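Local coordinates for protein 5-ketofructose reductase (Gluconobacter sp., PDB 7COK) that reduces 5-ketofructose, probably to fructose with a nicotinamide cofactor, as a member of the shikimate dehydrogenase family, at residues A[134-139]-A[162-167]; A[156-161]-A[178-183]. All blocks are in the same frame, centred on the assembly; numbering follows the deposited sequence.

Contact 1 of 2, residues A[134-139]-A[162-167]; sequences GAARAI and ETIAAL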
loop_
_atom_site.group_PDB
_atom_site.type_symbol
_atom_site.label_atom_id
_atom_site.label_comp_id
_atom_site.label_asym_id
_atom_site.label_seq_id
_atom_site.Cartn_x
_atom_site.Cartn_y
_atom_site.Cartn_z
ATOM N N GLY A 134 28.511 1.561 -4.461
ATOM C CA GLY A 134 27.408 2.479 -4.781
ATOM C C GLY A 134 27.350 3.638 -3.804
ATOM O O GLY A 134 27.184 4.816 -4.216
ATOM N N ALA A 135 27.513 3.312 -2.523
ATOM C CA ALA A 135 27.540 4.306 -1.434
ATOM C C ALA A 135 28.672 5.314 -1.633
ATOM O O ALA A 135 28.465 6.523 -1.582
ATOM C CB ALA A 135 27.657 3.604 -0.089
ATOM N N ALA A 136 29.866 4.805 -1.937
ATOM C CA ALA A 136 31.018 5.667 -2.180
ATOM C C ALA A 136 30.822 6.650 -3.356
ATOM O O ALA A 136 31.151 7.845 -3.232
ATOM C CB ALA A 136 32.274 4.846 -2.379
ATOM N N ARG A 137 30.308 6.137 -4.474
ATOM C CA ARG A 137 30.000 6.964 -5.645
ATOM C C ARG A 137 29.049 8.105 -5.290
ATOM O O ARG A 137 29.335 9.272 -5.629
ATOM C CB ARG A 137 29.498 6.097 -6.809
ATOM C CG ARG A 137 29.241 6.856 -8.081
ATOM C CD ARG A 137 28.629 5.910 -9.101
ATOM N NE ARG A 137 28.320 6.611 -10.346
ATOM C CZ ARG A 137 29.154 6.704 -11.383
ATOM N NH1 ARG A 137 30.364 6.137 -11.354
ATOM N NH2 ARG A 137 28.788 7.385 -12.459
ATOM N N ALA A 138 27.921 7.782 -4.634
ATOM C CA ALA A 138 26.952 8.827 -4.276
ATOM C C ALA A 138 27.497 9.840 -3.280
ATOM O O ALA A 138 27.269 11.049 -3.437
ATOM C CB ALA A 138 25.656 8.207 -3.784
ATOM N N ILE A 139 28.208 9.351 -2.272
ATOM C CA ILE A 139 28.826 10.207 -1.255
ATOM C C ILE A 139 29.844 11.159 -1.917
ATOM O O ILE A 139 29.841 12.347 -1.647
ATOM C CB ILE A 139 29.457 9.387 -0.104
ATOM C CG1 ILE A 139 28.331 8.840 0.767
ATOM C CG2 ILE A 139 30.366 10.250 0.772
ATOM C CD1 ILE A 139 28.771 7.710 1.680
ATOM N N GLU A 162 39.286 4.752 -9.396
ATOM C CA GLU A 162 39.604 5.660 -10.498
ATOM C C GLU A 162 38.363 6.066 -11.278
ATOM O O GLU A 162 38.299 7.198 -11.746
ATOM C CB GLU A 162 40.699 5.079 -11.424
ATOM C CG GLU A 162 41.201 6.003 -12.538
ATOM C CD GLU A 162 41.691 7.368 -12.074
ATOM O OE1 GLU A 162 42.159 7.498 -10.929
ATOM O OE2 GLU A 162 41.611 8.328 -12.873
ATOM N N THR A 163 37.377 5.172 -11.368
ATOM C CA THR A 163 36.092 5.478 -12.020
ATOM C C THR A 163 35.391 6.630 -11.290
ATOM O O THR A 163 34.951 7.592 -11.912
ATOM C CB THR A 163 35.178 4.246 -12.118
ATOM O OG1 THR A 163 35.798 3.251 -12.951
ATOM C CG2 THR A 163 33.808 4.615 -12.734
ATOM N N ILE A 164 35.362 6.553 -9.964
ATOM C CA ILE A 164 34.786 7.618 -9.170
ATOM C C ILE A 164 35.647 8.906 -9.226
ATOM O O ILE A 164 35.115 10.010 -9.428
ATOM C CB ILE A 164 34.452 7.148 -7.731
ATOM C CG1 ILE A 164 33.461 5.965 -7.777
ATOM C CG2 ILE A 164 33.911 8.317 -6.911
ATOM C CD1 ILE A 164 33.237 5.220 -6.472
ATOM N N ALA A 165 36.969 8.784 -9.079
ATOM C CA ALA A 165 37.840 9.950 -9.216
ATOM C C ALA A 165 37.633 10.701 -10.545
ATOM O O ALA A 165 37.530 11.943 -10.528
ATOM C CB ALA A 165 39.305 9.581 -9.020
ATOM N N ALA A 166 37.523 9.937 -11.641
ATOM C CA ALA A 166 37.327 10.480 -12.992
ATOM C C ALA A 166 35.985 11.206 -13.075
ATOM O O ALA A 166 35.907 12.297 -13.617
ATOM C CB ALA A 166 37.409 9.381 -14.041
ATOM N N LEU A 167 34.948 10.618 -12.484
ATOM C CA LEU A 167 33.635 11.264 -12.412
ATOM C C LEU A 167 33.720 12.626 -11.725
ATOM O O LEU A 167 33.161 13.602 -12.206
ATOM C CB LEU A 167 32.629 10.363 -11.689
ATOM C CG LEU A 167 31.201 10.882 -11.467
ATOM C CD1 LEU A 167 30.431 11.045 -12.767
ATOM C CD2 LEU A 167 30.491 9.905 -10.534
#
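Arg137 of helix 134-145 packs against Ile164, Leu167 and Thr163 of helix 158-171. Its CB meets the tip of Ile164, with CD1 at 3.9 Å, and the same methyl presses against the Arg137 backbone, 3.7 Å from N. CG lies anti to the backbone N (chi1 -176°) and passes Leu167 CD2 at 4.1 Å; the chain stays extended to NE, bringing the guanidinium against the same methyl. There Leu167 CD2 sits over the centre of one guanidinium face, 3.6 Å from CZ, the two side chains crossing at about a right angle. At the edge of the guanidinium, close to its plane, NH1 meets Thr163 CG2 at 4.0 Å, while Leu167 CD1 approaches NH2. The charged end is fixed from elsewhere: NE bonds to the carbonyl O of Ile89, and NH2 more weakly to that of Leu88. An alanine here would probably leave Leu167 CD2 without the flat group it packs on and those two carbonyls without their donor. Deeper in, Ala136 CB touches Ile164 CD1 at 4.2 Å. The segment axes run nearly parallel at 16° and 10.2 Å apart. Two such neighbouring helices, following successive parallel strands, are characteristic of a Rossmann-type domain; Ala136 fits the last position of a GxGxxA pattern, consistent with the dinucleotide-binding fold of this family.

Contact 2 of 2, residues A[156-161]-A[178-183]; sequences RDASKA and AQAWSG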
loop_
_atom_site.group_PDB
_atom_site.type_symbol
_atom_site.label_atom_id
_atom_site.label_comp_id
_atom_site.label_asym_id
_atom_site.label_seq_id
_atom_site.Cartn_x
_atom_site.Cartn_y
_atom_site.Cartn_z
ATOM N N ARG A 156 40.863 -1.555 -2.871
ATOM C CA ARG A 156 41.827 -2.598 -3.242
ATOM C C ARG A 156 41.907 -2.687 -4.755
ATOM O O ARG A 156 43.002 -2.750 -5.291
ATOM C CB ARG A 156 41.476 -3.936 -2.603
ATOM C CG ARG A 156 41.629 -3.957 -1.101
ATOM C CD ARG A 156 41.672 -5.385 -0.566
ATOM N NE ARG A 156 42.922 -6.076 -0.902
ATOM C CZ ARG A 156 44.078 -5.949 -0.240
ATOM N NH1 ARG A 156 44.187 -5.151 0.823
ATOM N NH2 ARG A 156 45.137 -6.620 -0.643
ATOM N N ASP A 157 40.760 -2.639 -5.437
ATOM C CA ASP A 157 40.748 -2.531 -6.897
ATOM C C ASP A 157 40.708 -1.050 -7.228
ATOM O O ASP A 157 39.632 -0.435 -7.259
ATOM C CB ASP A 157 39.560 -3.282 -7.494
ATOM C CG ASP A 157 39.480 -3.160 -9.014
ATOM O OD1 ASP A 157 40.285 -2.417 -9.616
ATOM O OD2 ASP A 157 38.582 -3.790 -9.603
ATOM N N ALA A 158 41.892 -0.489 -7.456
ATOM C CA ALA A 158 42.080 0.948 -7.678
ATOM C C ALA A 158 41.361 1.468 -8.913
ATOM O O ALA A 158 40.970 2.634 -8.936
ATOM C CB ALA A 158 43.561 1.303 -7.733
ATOM N N SER A 159 41.195 0.625 -9.938
ATOM C CA SER A 159 40.462 1.027 -11.142
ATOM C C SER A 159 39.003 1.405 -10.852
ATOM O O SER A 159 38.492 2.312 -11.476
ATOM C CB SER A 159 40.530 -0.045 -12.227
ATOM O OG SER A 159 39.722 -1.145 -11.896
ATOM N N LYS A 160 38.377 0.729 -9.890
ATOM C CA LYS A 160 37.021 1.082 -9.420
ATOM C C LYS A 160 37.018 2.429 -8.691
ATOM O O LYS A 160 36.096 3.231 -8.868
ATOM C CB LYS A 160 36.455 -0.016 -8.512
ATOM C CG LYS A 160 36.219 -1.352 -9.208
ATOM C CD LYS A 160 34.771 -1.543 -9.630
ATOM C CE LYS A 160 34.553 -2.854 -10.382
ATOM N NZ LYS A 160 34.594 -4.079 -9.534
ATOM N N ALA A 161 38.050 2.688 -7.887
ATOM C CA ALA A 161 38.233 4.042 -7.308
ATOM C C ALA A 161 38.462 5.096 -8.394
ATOM O O ALA A 161 37.898 6.203 -8.319
ATOM C CB ALA A 161 39.379 4.056 -6.293
ATOM N N ALA A 178 42.381 8.692 -6.976
ATOM C CA ALA A 178 42.260 7.287 -6.589
ATOM C C ALA A 178 43.556 6.743 -6.018
ATOM O O ALA A 178 44.646 7.083 -6.482
ATOM C CB ALA A 178 41.852 6.446 -7.789
ATOM N N GLN A 179 43.434 5.891 -5.006
ATOM C CA GLN A 179 44.603 5.240 -4.401
ATOM C C GLN A 179 44.303 3.776 -4.156
ATOM O O GLN A 179 43.243 3.424 -3.614
ATOM C CB GLN A 179 45.019 5.917 -3.078
ATOM C CG GLN A 179 45.601 7.315 -3.243
ATOM C CD GLN A 179 47.027 7.336 -3.800
ATOM O OE1 GLN A 179 47.779 6.361 -3.694
ATOM N NE2 GLN A 179 47.409 8.471 -4.376
ATOM N N ALA A 180 45.231 2.910 -4.549
ATOM C CA ALA A 180 45.117 1.488 -4.259
ATOM C C ALA A 180 45.283 1.304 -2.765
ATOM O O ALA A 180 46.094 2.006 -2.125
ATOM C CB ALA A 180 46.182 0.696 -5.021
ATOM N N TRP A 181 44.506 0.373 -2.224
ATOM C CA TRP A 181 44.502 0.084 -0.792
ATOM C C TRP A 181 45.394 -1.125 -0.556
ATOM O O TRP A 181 45.096 -2.227 -1.032
ATOM C CB TRP A 181 43.082 -0.232 -0.347
ATOM C CG TRP A 181 42.828 -0.092 1.120
ATOM C CD1 TRP A 181 43.749 -0.064 2.134
ATOM C CD2 TRP A 181 41.551 -0.005 1.730
ATOM N NE1 TRP A 181 43.115 0.066 3.342
ATOM C CE2 TRP A 181 41.761 0.103 3.127
ATOM C CE3 TRP A 181 40.242 0.028 1.235
ATOM C CZ2 TRP A 181 40.697 0.235 4.034
ATOM C CZ3 TRP A 181 39.179 0.155 2.138
ATOM C CH2 TRP A 181 39.416 0.253 3.520
ATOM N N SER A 182 46.502 -0.899 0.147
ATOM C CA SER A 182 47.436 -1.959 0.511
ATOM C C SER A 182 47.878 -1.722 1.957
ATOM O O SER A 182 48.539 -0.716 2.264
ATOM C CB SER A 182 48.628 -1.963 -0.445
ATOM O OG SER A 182 49.506 -3.035 -0.140
ATOM N N GLY A 183 47.504 -2.651 2.831
ATOM C CA GLY A 183 47.752 -2.547 4.265
ATOM C C GLY A 183 46.917 -1.452 4.906
ATOM O O GLY A 183 45.888 -1.036 4.352
#
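The guanidinium of Arg156 has the carbonyl O of Trp181 over one face, 3.6 Å off the plane and nearer its margin than its middle, with NH1 as the nearest atom. The indole of Trp181 does not stack on it: the two planes are 35° apart, the side chains cross at about a right angle, and the indole is met edge-on by the backbone N of Arg156. Trp181 CB lies 3.6 Å from that N, while Arg156 CG packs on the same CB at 4.1 Å. Trp181 CG is anti to the backbone N (chi1 -160°); the ring then runs away from 156-161 to touch Val154, Thr198 and Pro209, and NE1 is held by the carbonyl O of Pro210. Further along, alanines fill the seam. Ala158 CB meets Ala180 CB at 3.8 Å, and Ala161 CB meets Ala178 CB at the same distance, with small methyls letting the first turn of the helix lie close to the strand. That turn is capped by Asp157 at the N-cap: OD1 takes the hydroxyl of Ser159 at 2.7 Å, on the syn side and 23° out of the carboxylate plane, and weakly its backbone N at 3.2 Å. Strand 175-180 pairs in parallel with strand 150-155, where Gln179 bonds through its backbone to Ile153 and Asn155. Helix 158-171 thus bridges two adjacent parallel strands, the beta-alpha-beta crossover of a Rossmann-type sheet.

In the fold
Both contacts use helix 158-171: contact 1 packs it against the neighbouring helix 134-145, whereas contact 2 sets its first turn and the preceding loop against strand 175-180, an outermost strand of the parallel sheet. Their centres are about 12 Å apart. The centre of contact 1 lies about 13 Å from the centre of the chain, that of contact 2 about 21 Å; one of five touching residues is exposed in contact 1, two of seven in contact 2. Branched aliphatic groups and an extended arginine join the helices, while alanine methyls pack on the edge strand, and just beyond it Arg156 meets the CB and carbonyl of Trp181. Neither has a hydrogen bond between its segments.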